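Local coordinates for protein TbpB (PDB 3HOL) that binds host transferrin as the lipoprotein part of the bacterial transferrin receptor and so probably serves iron acquisition at the cell surface, at residues G107-K112 against Y239-E244; I275-K280 against G362-T367; E192-T197 against T212-N217; G101-K106 against F258-A263; G380-Q385 against A402-E407. All blocks are in the same frame, centred on the assembly; numbering follows the deposited sequence.

The five contacts run along a two-lobed chain whose regular structure is mostly antiparallel strand. Contacts 3 and 5 lie on opposite sides of its centre, about 57 Å apart between centres, one in each of the two barrels. Contact 4 packs strand 101-107 of a five-stranded sheet on strand 257-265 of the first barrel sheet, which also holds contact 3. Along the chain contact 4 encloses contacts 1 and 3; contacts 2 and then 5 follow. Segment 107-112 of contact 1 continues from the end of strand 101-107. It touches contact 2, where K112 O meets I275 N at 2.8 Å. Contacts 1 and 2 thus lie where the first barrel meets the C-lobe handle.

Contact 1. Residues G107-K112 against Y239-E244; sequences GNSPAK and YGPKAE
G107 lies over one face of the Y239 ring. Its CA is 3.8 Å from the ring centroid, a CH-pi contact, and is offset toward the rim. N108 O comes to the edge of the same ring, near its plane. The Y239 CG is anti to the carbonyl carbon (chi1 -62°), and this turns the ring back beneath G107. Further along, S109 OG meets P241 CD at 3.5 Å. The A111 methyl lies against the turn, with CB 3.8 Å from A243 CB.

Backbone bonds are few. G240 N gives a weak bond to S109 O at 2.8 Å, with a bent N-H angle of 118°. K112 N bonds to P241 O at 3.2 Å. A111 CA also comes within 3.2 Å of G240 O, a CA-H...O contact. P110 and Y239 form a single bridge.

A bond from A243 N to G240 O at 3.0 Å closes a type I beta turn from G240 to A243. E244 OE1 adds to it, accepting from K242 N at 2.8 Å. Separately, R206 anchors the Y239 hydroxyl, and E290 anchors K112 NZ by a salt bridge.

Segment 239-244 is the turn between neighbouring strands 231-239 and 245-251 of the first barrel sheet. Segment 107-112 leads from strand 101-107 to strand 113-115 of the handle sheet. K112 packs on strand 272-282, while A243 rests on strands 231-239 and 113-115.

Contact 2. Residues I275-K280 against G362-T367; sequences IIDASK and GERTAT
D277 and R364 meet diagonally, R364 lying just past the end of strand 356-363, and form a salt bridge. The carboxylate approaches the edge of the guanidinium, and the two planes are turned 57° apart. R364 grips side-on, through NE and NH1. NE reaches D277 OD2 at 3.1 Å, with OD2 in the guanidinium plane but NE out of the carboxylate plane. NH1 reaches D277 OD1 at 3.2 Å and D277 OD2 at 3.3 Å, both on syn lone pairs. OD2 thus takes two bonds from one arginine. The R364 chain bends at chi2 (-75°), which folds the guanidinium back toward the aspartate. Its CG lies 3.8 Å from I275 C.

Both groups have further partners. D277 OD1 is paired with R274 and D277 OD2 is bonded to Y477, while R364 NH2 is bonded to N440. Such a concentration of donors would be expected to favour the charged carboxylate.

The backbones form an antiparallel pair. D277 and G362 are a hydrogen-bonded pair, with D277 N to G362 O at 3.1 Å and G362 N to D277 O at 2.9 Å. I276 and E363 are the non-hydrogen-bonded pair next to it. R364 N then bonds to I275 O at 2.9 Å.

The pair lies in the handle sheet. Strand 272-282 also pairs there with strands 113-115 and 287-290, and strand 356-363 with strand 339-346.

Contact 3. Residues E192-T197 against T212-N217; sequences EKTIYT and TASDKN
The Y196 ring comes obliquely to A213, with CD1 3.8 Å from A213 CA. T212 O is also oblique to the ring. The Y196 ring also meets F250 edge-to-face. The D215 carboxylate meets the chain through OD1, which accepts from N217 N at 3.0 Å. This is an Asx turn. D215 OD2 is joined to K193 NZ through a water.

T197 and T212 lie side by side and point the same way, with T197 OG1 3.5 Å from T212 CB. A water bonds to T197 OG1 and T212 O, and weakly to S214 OG. The S214 hydroxyl comes up to the T194 methyl, where OG and CG2 are 3.4 Å apart.

T197 and T212 also form the hydrogen-bonded pair, with T212 N to T197 O at 2.7 Å and T197 N to T212 O at 3.0 Å. S214 N adds a bond to I195 O at 2.8 Å. K216 NZ bonds to A213 O and forms a salt bridge with D230.

I195 and Y196 both face L188, a classic beta bulge. The contact lies at the open end of the beta hairpin of strands 193-203 and 206-213, part of the first barrel.

Contact 4. Residues G101-K106 against F258-A263; sequences GYVYYK and FAVFSA
F258 begins the contact against V103. Its ring approaches with the CD2-CE2 side, and CD2 is 4.2 Å from V103 CG1. CE2 is 3.7 Å from V103 O, which lies oblique to the ring. F258 CG is anti to the backbone N (chi1 177°), and this extends the ring toward strand 101-107. The ring also touches V32 and K249. A259 points away from strand 101-107 and touches F250.

V260 and V103 carry the largest shares of the contact. V260 CG2 sits between the backbone N and the carbonyl carbon and meets V103 CG1 at 3.6 Å. It also comes to 3.4 Å from Y104 O. V260 CG1 lies along the Y104 backbone, 3.7 Å from Y104 C, and at the edge of the Y105 ring. The CB atoms of V260 and Y105 are 4.2 Å apart.

No hydrogen bond crosses between the strands. Strands of two different sheets pack here through side chains. Their axes approach to 6.6 Å, close for packed sheets, at an angle of 38°. One is the five-stranded sheet in which strand 101-107 pairs with strands 29-33 and 84-91. The other is the first barrel sheet, in which strand 257-265 pairs with strands 119-133 and 245-251.

F261 points away and its ring meets F175, yet its carbonyl O is 4.4 Å from Y105 CB. S262 turns back toward strand 101-107. Its hydroxyl is bonded to S86 of the neighbouring strand 84-91.

Contact 5. Residues G380-Q385 against A402-E407; sequences GTWDAQ and AGYRTE
Hydrogen bonds tie T381 and G380 to the second segment. T381 OG1 donates to Y404 O at 2.6 Å. T381 OG1 is anti to the backbone N (chi1 -175°), which brings it to the Y404 carbonyl oxygen, tilted 18° from the carbonyl plane. It also accepts from D397 N. G380 N bonds to T406 O at 3.1 Å, and T406 N to G380 O at 2.9 Å. These make G380 and T406 an antiparallel hydrogen-bonded pair.

This pair joins strands 375-387 and 405-411 of the second barrel sheet. Y404 is the centre of an inverse gamma turn, just ahead of that pairing. Within the same segment R405 NE bonds to G403 O at 2.9 Å, with the oxygen in the guanidinium plane.

Packing centres on W382. Y404 O lies at the edge of its indole, 3.4 Å from CD1. The apolar contacts come from T406 CG2, 3.5 Å from W382 CD1 and oblique to the ring, and from Y404 CB, 3.9 Å from the same CD1. The W382 NE1 proton is used by F422 O, so the indole is held by a hydrogen bond as well as by packing. The ring also touches L421, on strand 416-421, and A499 and F501, on strand 495-508.

Contact 1. Residues G107-K112 against Y239-E244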
# COMPACT_ATOMS: atom_id res chain seq x y z
N GLY A 107 6.60 -6.59 4.74
CA GLY A 107 5.28 -7.23 4.60
C GLY A 107 4.86 -7.35 3.15
O GLY A 107 5.40 -6.67 2.27
N ASN A 108 3.85 -8.19 2.89
CA ASN A 108 3.24 -8.20 1.57
C ASN A 108 1.73 -8.09 1.74
O ASN A 108 1.21 -8.24 2.85
CB ASN A 108 3.59 -9.49 0.81
CG ASN A 108 3.15 -10.74 1.54
OD1 ASN A 108 1.97 -11.00 1.68
ND2 ASN A 108 4.13 -11.51 2.04
N SER A 109 1.04 -7.85 0.64
CA SER A 109 -0.43 -7.69 0.65
C SER A 109 -0.93 -6.54 1.56
O SER A 109 -1.74 -6.78 2.46
CB SER A 109 -1.10 -9.03 1.00
OG SER A 109 -2.50 -8.87 0.97
N PRO A 110 -0.45 -5.29 1.34
CA PRO A 110 -0.94 -4.15 2.13
C PRO A 110 -2.48 -4.12 2.16
O PRO A 110 -3.10 -4.24 1.11
CB PRO A 110 -0.42 -2.93 1.35
CG PRO A 110 0.81 -3.46 0.57
CD PRO A 110 0.44 -4.88 0.23
N ALA A 111 -3.08 -3.97 3.34
CA ALA A 111 -4.53 -4.23 3.54
C ALA A 111 -5.42 -3.38 2.64
O ALA A 111 -5.21 -2.18 2.54
CB ALA A 111 -4.92 -3.99 5.03
N LYS A 112 -6.42 -3.98 2.02
CA LYS A 112 -7.39 -3.17 1.23
C LYS A 112 -8.74 -3.07 1.93
O LYS A 112 -9.61 -2.30 1.51
CB LYS A 112 -7.58 -3.76 -0.18
CG LYS A 112 -6.34 -3.46 -1.10
CD LYS A 112 -6.66 -3.74 -2.56
CE LYS A 112 -5.43 -3.41 -3.46
NZ LYS A 112 -4.51 -4.59 -3.58
N TYR A 239 -1.00 -5.32 6.96
CA TYR A 239 -0.76 -6.22 5.84
C TYR A 239 -1.67 -7.45 5.98
O TYR A 239 -2.17 -7.76 7.06
CB TYR A 239 0.69 -6.68 5.87
CG TYR A 239 1.74 -5.58 5.71
CD1 TYR A 239 2.31 -5.33 4.46
CD2 TYR A 239 2.20 -4.85 6.81
CE1 TYR A 239 3.31 -4.36 4.30
CE2 TYR A 239 3.20 -3.86 6.66
CZ TYR A 239 3.76 -3.64 5.39
OH TYR A 239 4.76 -2.69 5.19
N GLY A 240 -1.84 -8.21 4.91
CA GLY A 240 -2.97 -9.14 4.85
C GLY A 240 -4.16 -8.41 4.26
O GLY A 240 -4.36 -7.21 4.55
N PRO A 241 -4.98 -9.10 3.44
CA PRO A 241 -6.06 -8.39 2.76
C PRO A 241 -7.01 -7.65 3.68
O PRO A 241 -7.58 -6.67 3.26
CB PRO A 241 -6.85 -9.51 2.05
CG PRO A 241 -5.84 -10.64 1.89
CD PRO A 241 -4.83 -10.51 2.99
N LYS A 242 -7.17 -8.14 4.91
CA LYS A 242 -8.05 -7.55 5.92
C LYS A 242 -7.29 -7.06 7.17
O LYS A 242 -7.86 -7.06 8.28
CB LYS A 242 -9.14 -8.54 6.31
CG LYS A 242 -10.02 -8.97 5.15
CD LYS A 242 -10.84 -10.15 5.62
CE LYS A 242 -11.57 -10.79 4.46
NZ LYS A 242 -12.83 -10.12 4.28
N ALA A 243 -6.03 -6.63 7.00
CA ALA A 243 -5.24 -6.11 8.14
C ALA A 243 -5.07 -7.16 9.28
O ALA A 243 -5.06 -6.83 10.47
CB ALA A 243 -5.83 -4.78 8.67
N GLU A 244 -4.92 -8.43 8.88
CA GLU A 244 -4.63 -9.50 9.82
C GLU A 244 -3.37 -9.22 10.66
O GLU A 244 -3.30 -9.63 11.78
CB GLU A 244 -4.44 -10.82 9.06
CG GLU A 244 -5.75 -11.38 8.43
CD GLU A 244 -6.01 -10.96 6.99
OE1 GLU A 244 -5.59 -9.88 6.51
OE2 GLU A 244 -6.72 -11.71 6.32

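Contact 2. Residues I275-K280 against G362-T367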
# COMPACT_ATOMS: atom_id res chain seq x y z
N ILE A 275 -11.24 -0.08 2.05
CA ILE A 275 -10.61 1.25 2.03
C ILE A 275 -9.97 1.55 0.68
O ILE A 275 -9.82 2.73 0.32
CB ILE A 275 -9.54 1.44 3.11
CG1 ILE A 275 -8.51 0.28 3.12
CG2 ILE A 275 -10.21 1.60 4.47
CD1 ILE A 275 -7.15 0.65 3.89
N ILE A 276 -9.56 0.50 -0.04
CA ILE A 276 -8.78 0.70 -1.24
C ILE A 276 -9.18 -0.25 -2.35
O ILE A 276 -9.44 -1.44 -2.08
CB ILE A 276 -7.30 0.46 -0.93
CG1 ILE A 276 -6.76 1.51 0.05
CG2 ILE A 276 -6.45 0.40 -2.21
CD1 ILE A 276 -5.38 1.07 0.66
N ASP A 277 -9.20 0.26 -3.59
CA ASP A 277 -9.16 -0.63 -4.77
C ASP A 277 -7.85 -0.35 -5.50
O ASP A 277 -7.48 0.80 -5.65
CB ASP A 277 -10.33 -0.34 -5.74
CG ASP A 277 -11.70 -0.63 -5.12
OD1 ASP A 277 -11.81 -1.66 -4.43
OD2 ASP A 277 -12.64 0.20 -5.30
N ALA A 278 -7.18 -1.40 -5.95
CA ALA A 278 -6.00 -1.26 -6.80
C ALA A 278 -5.78 -2.60 -7.47
O ALA A 278 -5.32 -3.56 -6.84
CB ALA A 278 -4.73 -0.84 -5.98
N SER A 279 -6.17 -2.69 -8.74
CA SER A 279 -6.03 -3.95 -9.47
C SER A 279 -5.73 -3.68 -10.91
O SER A 279 -5.84 -2.55 -11.39
CB SER A 279 -7.27 -4.86 -9.31
OG SER A 279 -8.43 -4.17 -9.67
N LYS A 280 -5.31 -4.74 -11.59
CA LYS A 280 -4.84 -4.70 -12.94
C LYS A 280 -5.48 -5.86 -13.69
O LYS A 280 -5.48 -6.99 -13.21
CB LYS A 280 -3.31 -4.81 -12.92
CG LYS A 280 -2.63 -5.03 -14.29
CD LYS A 280 -1.12 -4.85 -14.19
CE LYS A 280 -0.46 -5.96 -13.39
NZ LYS A 280 -0.31 -7.17 -14.26
N GLY A 362 -8.53 3.39 -6.36
CA GLY A 362 -9.44 4.35 -5.76
C GLY A 362 -9.29 4.34 -4.24
O GLY A 362 -8.91 3.31 -3.65
N GLU A 363 -9.59 5.48 -3.63
CA GLU A 363 -9.56 5.67 -2.17
C GLU A 363 -11.01 5.72 -1.72
O GLU A 363 -11.65 6.75 -1.91
CB GLU A 363 -8.86 7.01 -1.86
CG GLU A 363 -7.46 7.10 -2.44
CD GLU A 363 -6.88 8.52 -2.50
OE1 GLU A 363 -7.35 9.41 -1.78
OE2 GLU A 363 -5.93 8.73 -3.29
N ARG A 364 -11.53 4.61 -1.16
CA ARG A 364 -12.99 4.52 -0.89
C ARG A 364 -13.48 5.60 0.03
O ARG A 364 -12.81 5.93 1.01
CB ARG A 364 -13.35 3.20 -0.18
CG ARG A 364 -13.29 1.99 -1.04
CD ARG A 364 -14.49 1.89 -2.01
NE ARG A 364 -14.36 0.67 -2.82
CZ ARG A 364 -15.11 -0.42 -2.71
NH1 ARG A 364 -14.85 -1.46 -3.50
NH2 ARG A 364 -16.12 -0.49 -1.83
N THR A 365 -14.69 6.07 -0.23
CA THR A 365 -15.39 6.96 0.72
C THR A 365 -15.58 6.28 2.09
O THR A 365 -16.02 5.12 2.15
CB THR A 365 -16.78 7.34 0.16
OG1 THR A 365 -16.60 7.93 -1.13
CG2 THR A 365 -17.56 8.30 1.12
N ALA A 366 -15.29 6.99 3.18
CA ALA A 366 -15.63 6.46 4.51
C ALA A 366 -17.15 6.20 4.57
O ALA A 366 -17.97 7.05 4.14
CB ALA A 366 -15.14 7.43 5.64
N THR A 367 -17.53 5.03 5.07
CA THR A 367 -18.95 4.62 4.99
C THR A 367 -19.83 5.59 5.77
O THR A 367 -20.98 5.84 5.39
CB THR A 367 -19.16 3.16 5.42
OG1 THR A 367 -18.25 2.30 4.69
CG2 THR A 367 -20.63 2.72 5.15

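Contact 3. Residues E192-T197 against T212-N217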
# COMPACT_ATOMS: atom_id res chain seq x y z
N GLU A 192 9.20 -8.03 31.85
CA GLU A 192 8.12 -7.33 32.53
C GLU A 192 8.44 -5.85 32.78
O GLU A 192 8.10 -5.28 33.83
CB GLU A 192 7.79 -8.01 33.85
CG GLU A 192 6.97 -9.29 33.76
CD GLU A 192 6.49 -9.67 35.18
OE1 GLU A 192 7.23 -10.41 35.86
OE2 GLU A 192 5.44 -9.15 35.63
N LYS A 193 9.13 -5.24 31.84
CA LYS A 193 9.42 -3.84 31.91
C LYS A 193 9.00 -3.14 30.63
O LYS A 193 9.38 -3.56 29.54
CB LYS A 193 10.92 -3.66 32.15
CG LYS A 193 11.32 -2.23 32.25
CD LYS A 193 12.80 -2.08 32.58
CE LYS A 193 13.14 -0.62 32.77
NZ LYS A 193 14.58 -0.50 33.07
N THR A 194 8.23 -2.06 30.76
CA THR A 194 7.82 -1.26 29.61
C THR A 194 8.96 -0.35 29.15
O THR A 194 9.56 0.35 29.95
CB THR A 194 6.60 -0.43 29.95
OG1 THR A 194 5.58 -1.31 30.41
CG2 THR A 194 6.07 0.36 28.70
N ILE A 195 9.25 -0.37 27.84
CA ILE A 195 10.40 0.36 27.34
C ILE A 195 9.92 1.60 26.55
O ILE A 195 10.46 2.68 26.71
CB ILE A 195 11.35 -0.54 26.48
CG1 ILE A 195 11.75 -1.85 27.21
CG2 ILE A 195 12.62 0.23 26.06
CD1 ILE A 195 12.59 -1.64 28.57
N TYR A 196 8.90 1.42 25.71
CA TYR A 196 8.25 2.51 25.02
C TYR A 196 6.75 2.34 25.10
O TYR A 196 6.24 1.20 25.14
CB TYR A 196 8.63 2.53 23.53
CG TYR A 196 10.11 2.69 23.25
CD1 TYR A 196 10.66 3.97 23.04
CD2 TYR A 196 10.95 1.58 23.11
CE1 TYR A 196 12.01 4.15 22.77
CE2 TYR A 196 12.31 1.74 22.81
CZ TYR A 196 12.84 3.04 22.67
OH TYR A 196 14.18 3.25 22.37
N THR A 197 6.04 3.45 25.04
CA THR A 197 4.64 3.37 24.67
C THR A 197 4.55 3.98 23.30
O THR A 197 5.41 4.77 22.90
CB THR A 197 3.72 4.13 25.66
OG1 THR A 197 4.18 5.48 25.79
CG2 THR A 197 3.74 3.43 27.06
N THR A 212 7.11 6.90 22.78
CA THR A 212 7.52 7.65 23.98
C THR A 212 8.39 6.78 24.85
O THR A 212 7.94 5.71 25.27
CB THR A 212 6.28 8.09 24.80
OG1 THR A 212 5.47 8.91 23.96
CG2 THR A 212 6.68 8.87 26.08
N ALA A 213 9.64 7.20 25.07
CA ALA A 213 10.55 6.44 25.94
C ALA A 213 10.00 6.38 27.35
O ALA A 213 9.66 7.44 27.93
CB ALA A 213 11.93 7.03 25.95
N SER A 214 9.92 5.18 27.94
CA SER A 214 9.31 5.04 29.28
C SER A 214 10.28 5.48 30.39
O SER A 214 9.85 5.90 31.44
CB SER A 214 8.80 3.62 29.55
OG SER A 214 7.91 3.18 28.51
N ASP A 215 11.59 5.39 30.13
CA ASP A 215 12.62 5.84 31.07
C ASP A 215 13.46 6.87 30.34
O ASP A 215 14.21 6.52 29.45
CB ASP A 215 13.48 4.65 31.55
CG ASP A 215 14.54 5.06 32.60
OD1 ASP A 215 14.80 6.28 32.79
OD2 ASP A 215 15.14 4.14 33.20
N LYS A 216 13.28 8.15 30.70
CA LYS A 216 13.93 9.29 30.03
C LYS A 216 15.38 9.52 30.48
O LYS A 216 16.10 10.33 29.88
CB LYS A 216 13.13 10.59 30.26
CG LYS A 216 11.88 10.76 29.39
CD LYS A 216 12.27 11.07 27.90
CE LYS A 216 11.37 10.35 26.92
NZ LYS A 216 9.89 10.30 27.30
N ASN A 217 15.81 8.80 31.50
CA ASN A 217 17.19 8.93 32.01
C ASN A 217 18.18 7.98 31.33
O ASN A 217 18.03 6.76 31.40
CB ASN A 217 17.23 8.71 33.52
CG ASN A 217 16.39 9.72 34.28
OD1 ASN A 217 16.32 10.90 33.92
ND2 ASN A 217 15.73 9.26 35.35
O HOH W 1 15.42 1.89 31.81
O HOH W 2 12.76 3.71 28.04
O HOH W 3 6.07 5.79 27.67

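Contact 4. Residues G101-K106 against F258-A263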
# COMPACT_ATOMS: atom_id res chain seq x y z
N GLY A 101 25.80 -6.34 10.60
CA GLY A 101 24.54 -6.83 10.05
C GLY A 101 23.47 -5.74 9.90
O GLY A 101 23.78 -4.54 9.73
N TYR A 102 22.21 -6.18 9.96
CA TYR A 102 21.07 -5.36 9.58
C TYR A 102 19.86 -5.66 10.44
O TYR A 102 19.71 -6.77 10.97
CB TYR A 102 20.69 -5.60 8.11
CG TYR A 102 21.83 -5.37 7.14
CD1 TYR A 102 21.99 -4.12 6.54
CD2 TYR A 102 22.77 -6.38 6.85
CE1 TYR A 102 23.03 -3.88 5.67
CE2 TYR A 102 23.84 -6.13 5.98
CZ TYR A 102 23.94 -4.89 5.40
OH TYR A 102 24.99 -4.59 4.55
N VAL A 103 18.99 -4.65 10.55
CA VAL A 103 17.68 -4.76 11.25
C VAL A 103 16.62 -4.31 10.23
O VAL A 103 16.83 -3.31 9.49
CB VAL A 103 17.67 -3.91 12.54
CG1 VAL A 103 16.29 -3.98 13.28
CG2 VAL A 103 18.83 -4.37 13.51
N TYR A 104 15.50 -5.03 10.16
CA TYR A 104 14.49 -4.77 9.11
C TYR A 104 13.06 -5.12 9.52
O TYR A 104 12.82 -5.86 10.51
CB TYR A 104 14.86 -5.58 7.87
CG TYR A 104 14.59 -7.06 8.07
CD1 TYR A 104 13.38 -7.63 7.63
CD2 TYR A 104 15.49 -7.86 8.75
CE1 TYR A 104 13.09 -8.96 7.87
CE2 TYR A 104 15.22 -9.20 8.97
CZ TYR A 104 14.00 -9.73 8.54
OH TYR A 104 13.71 -11.05 8.75
N TYR A 105 12.09 -4.57 8.80
CA TYR A 105 10.76 -5.22 8.73
C TYR A 105 10.34 -5.25 7.29
O TYR A 105 10.76 -4.39 6.49
CB TYR A 105 9.71 -4.47 9.54
CG TYR A 105 9.07 -3.24 8.86
CD1 TYR A 105 7.88 -3.35 8.12
CD2 TYR A 105 9.63 -1.97 9.02
CE1 TYR A 105 7.29 -2.22 7.49
CE2 TYR A 105 9.03 -0.81 8.44
CZ TYR A 105 7.84 -0.97 7.68
OH TYR A 105 7.27 0.11 7.09
N LYS A 106 9.43 -6.18 6.97
CA LYS A 106 8.76 -6.14 5.69
C LYS A 106 7.41 -6.83 5.77
O LYS A 106 7.10 -7.53 6.76
CB LYS A 106 9.62 -6.84 4.62
CG LYS A 106 9.89 -8.33 4.99
CD LYS A 106 10.26 -9.19 3.77
CE LYS A 106 11.62 -8.91 3.25
NZ LYS A 106 11.84 -9.62 1.93
N PHE A 258 17.12 2.55 16.15
CA PHE A 258 16.20 2.18 15.07
C PHE A 258 15.49 0.95 15.55
O PHE A 258 16.13 -0.06 15.82
CB PHE A 258 17.03 1.89 13.80
CG PHE A 258 16.24 1.43 12.59
CD1 PHE A 258 15.77 2.36 11.64
CD2 PHE A 258 16.07 0.06 12.32
CE1 PHE A 258 15.14 1.94 10.47
CE2 PHE A 258 15.41 -0.38 11.17
CZ PHE A 258 14.95 0.55 10.23
N ALA A 259 14.17 1.03 15.67
CA ALA A 259 13.38 -0.07 16.18
C ALA A 259 12.43 -0.58 15.10
O ALA A 259 11.95 0.18 14.29
CB ALA A 259 12.57 0.43 17.42
N VAL A 260 12.16 -1.87 15.09
CA VAL A 260 11.20 -2.48 14.17
C VAL A 260 10.26 -3.38 14.96
O VAL A 260 10.59 -3.80 16.06
CB VAL A 260 11.86 -3.38 13.04
CG1 VAL A 260 12.76 -2.54 12.10
CG2 VAL A 260 12.73 -4.54 13.67
N PHE A 261 9.09 -3.70 14.39
CA PHE A 261 8.14 -4.55 15.12
C PHE A 261 7.21 -5.22 14.13
O PHE A 261 7.07 -4.77 13.00
CB PHE A 261 7.35 -3.73 16.18
CG PHE A 261 6.79 -2.44 15.65
CD1 PHE A 261 5.54 -2.39 15.03
CD2 PHE A 261 7.49 -1.25 15.81
CE1 PHE A 261 5.02 -1.19 14.54
CE2 PHE A 261 6.98 -0.04 15.31
CZ PHE A 261 5.74 -0.02 14.68
N SER A 262 6.67 -6.35 14.54
CA SER A 262 5.60 -7.02 13.77
C SER A 262 4.70 -7.78 14.77
O SER A 262 5.14 -8.21 15.84
CB SER A 262 6.22 -7.97 12.73
OG SER A 262 7.07 -8.93 13.36
N ALA A 263 3.43 -7.95 14.40
CA ALA A 263 2.45 -8.49 15.32
C ALA A 263 1.22 -8.92 14.53
O ALA A 263 1.02 -8.49 13.41
CB ALA A 263 2.07 -7.44 16.35

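Contact 5. Residues G380-Q385 against A402-E407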
# COMPACT_ATOMS: atom_id res chain seq x y z
N GLY A 380 -18.42 10.26 -16.94
CA GLY A 380 -16.97 10.11 -17.08
C GLY A 380 -16.65 9.40 -18.36
O GLY A 380 -17.32 9.61 -19.39
N THR A 381 -15.62 8.56 -18.32
CA THR A 381 -15.14 7.88 -19.50
C THR A 381 -14.62 6.47 -19.11
O THR A 381 -14.79 6.06 -17.97
CB THR A 381 -14.13 8.75 -20.27
OG1 THR A 381 -13.76 8.11 -21.48
CG2 THR A 381 -12.85 9.05 -19.46
N TRP A 382 -14.00 5.76 -20.04
CA TRP A 382 -13.53 4.42 -19.75
C TRP A 382 -12.41 4.02 -20.69
O TRP A 382 -12.14 4.72 -21.67
CB TRP A 382 -14.71 3.43 -19.75
CG TRP A 382 -15.50 3.30 -21.06
CD1 TRP A 382 -15.97 4.31 -21.87
CD2 TRP A 382 -15.93 2.07 -21.67
NE1 TRP A 382 -16.67 3.78 -22.94
CE2 TRP A 382 -16.64 2.41 -22.86
CE3 TRP A 382 -15.79 0.71 -21.33
CZ2 TRP A 382 -17.20 1.44 -23.70
CZ3 TRP A 382 -16.33 -0.25 -22.15
CH2 TRP A 382 -17.03 0.11 -23.33
N ASP A 383 -11.70 2.96 -20.32
CA ASP A 383 -10.69 2.28 -21.14
C ASP A 383 -11.10 0.80 -21.14
O ASP A 383 -11.52 0.25 -20.10
CB ASP A 383 -9.27 2.42 -20.55
CG ASP A 383 -8.69 3.79 -20.72
OD1 ASP A 383 -8.36 4.17 -21.86
OD2 ASP A 383 -8.53 4.51 -19.71
N ALA A 384 -10.98 0.17 -22.30
CA ALA A 384 -11.49 -1.17 -22.48
C ALA A 384 -10.92 -1.82 -23.72
O ALA A 384 -10.49 -1.14 -24.66
CB ALA A 384 -13.03 -1.18 -22.55
N GLN A 385 -10.94 -3.14 -23.71
CA GLN A 385 -10.73 -3.91 -24.91
C GLN A 385 -11.76 -5.02 -24.97
O GLN A 385 -12.05 -5.68 -23.97
CB GLN A 385 -9.32 -4.46 -24.94
CG GLN A 385 -8.96 -5.09 -26.24
CD GLN A 385 -7.64 -5.79 -26.14
OE1 GLN A 385 -6.62 -5.15 -25.91
NE2 GLN A 385 -7.64 -7.10 -26.30
N ALA A 402 -19.58 13.13 -28.00
CA ALA A 402 -19.35 12.08 -28.98
C ALA A 402 -18.29 11.03 -28.59
O ALA A 402 -18.06 10.08 -29.35
CB ALA A 402 -19.00 12.70 -30.36
N GLY A 403 -17.63 11.20 -27.46
CA GLY A 403 -16.51 10.32 -27.15
C GLY A 403 -16.89 8.99 -26.51
O GLY A 403 -18.03 8.49 -26.64
N TYR A 404 -15.91 8.44 -25.80
CA TYR A 404 -16.08 7.21 -25.01
C TYR A 404 -16.69 7.57 -23.67
O TYR A 404 -16.00 7.59 -22.63
CB TYR A 404 -14.73 6.53 -24.84
CG TYR A 404 -14.18 6.00 -26.15
CD1 TYR A 404 -14.67 4.80 -26.71
CD2 TYR A 404 -13.18 6.69 -26.83
CE1 TYR A 404 -14.18 4.33 -27.93
CE2 TYR A 404 -12.69 6.23 -28.04
CZ TYR A 404 -13.18 5.06 -28.59
OH TYR A 404 -12.67 4.59 -29.78
N ARG A 405 -17.98 7.88 -23.71
CA ARG A 405 -18.71 8.39 -22.57
C ARG A 405 -19.11 7.28 -21.58
O ARG A 405 -19.41 6.15 -21.98
CB ARG A 405 -20.00 9.06 -23.05
CG ARG A 405 -19.79 10.29 -23.97
CD ARG A 405 -20.94 10.35 -24.97
NE ARG A 405 -20.72 9.46 -26.13
CZ ARG A 405 -21.70 8.97 -26.90
NH1 ARG A 405 -22.98 9.26 -26.66
NH2 ARG A 405 -21.39 8.19 -27.94
N THR A 406 -19.19 7.62 -20.31
CA THR A 406 -19.93 6.77 -19.39
C THR A 406 -20.91 7.66 -18.66
O THR A 406 -20.65 8.85 -18.48
CB THR A 406 -19.01 6.05 -18.39
OG1 THR A 406 -18.27 7.02 -17.64
CG2 THR A 406 -18.01 5.11 -19.10
N GLU A 407 -22.04 7.09 -18.26
CA GLU A 407 -23.08 7.80 -17.51
C GLU A 407 -23.66 6.83 -16.53
O GLU A 407 -23.82 5.66 -16.85
CB GLU A 407 -24.22 8.26 -18.43
CG GLU A 407 -23.75 9.06 -19.63
CD GLU A 407 -24.89 9.43 -20.60
OE1 GLU A 407 -25.99 8.81 -20.53
OE2 GLU A 407 -24.64 10.31 -21.44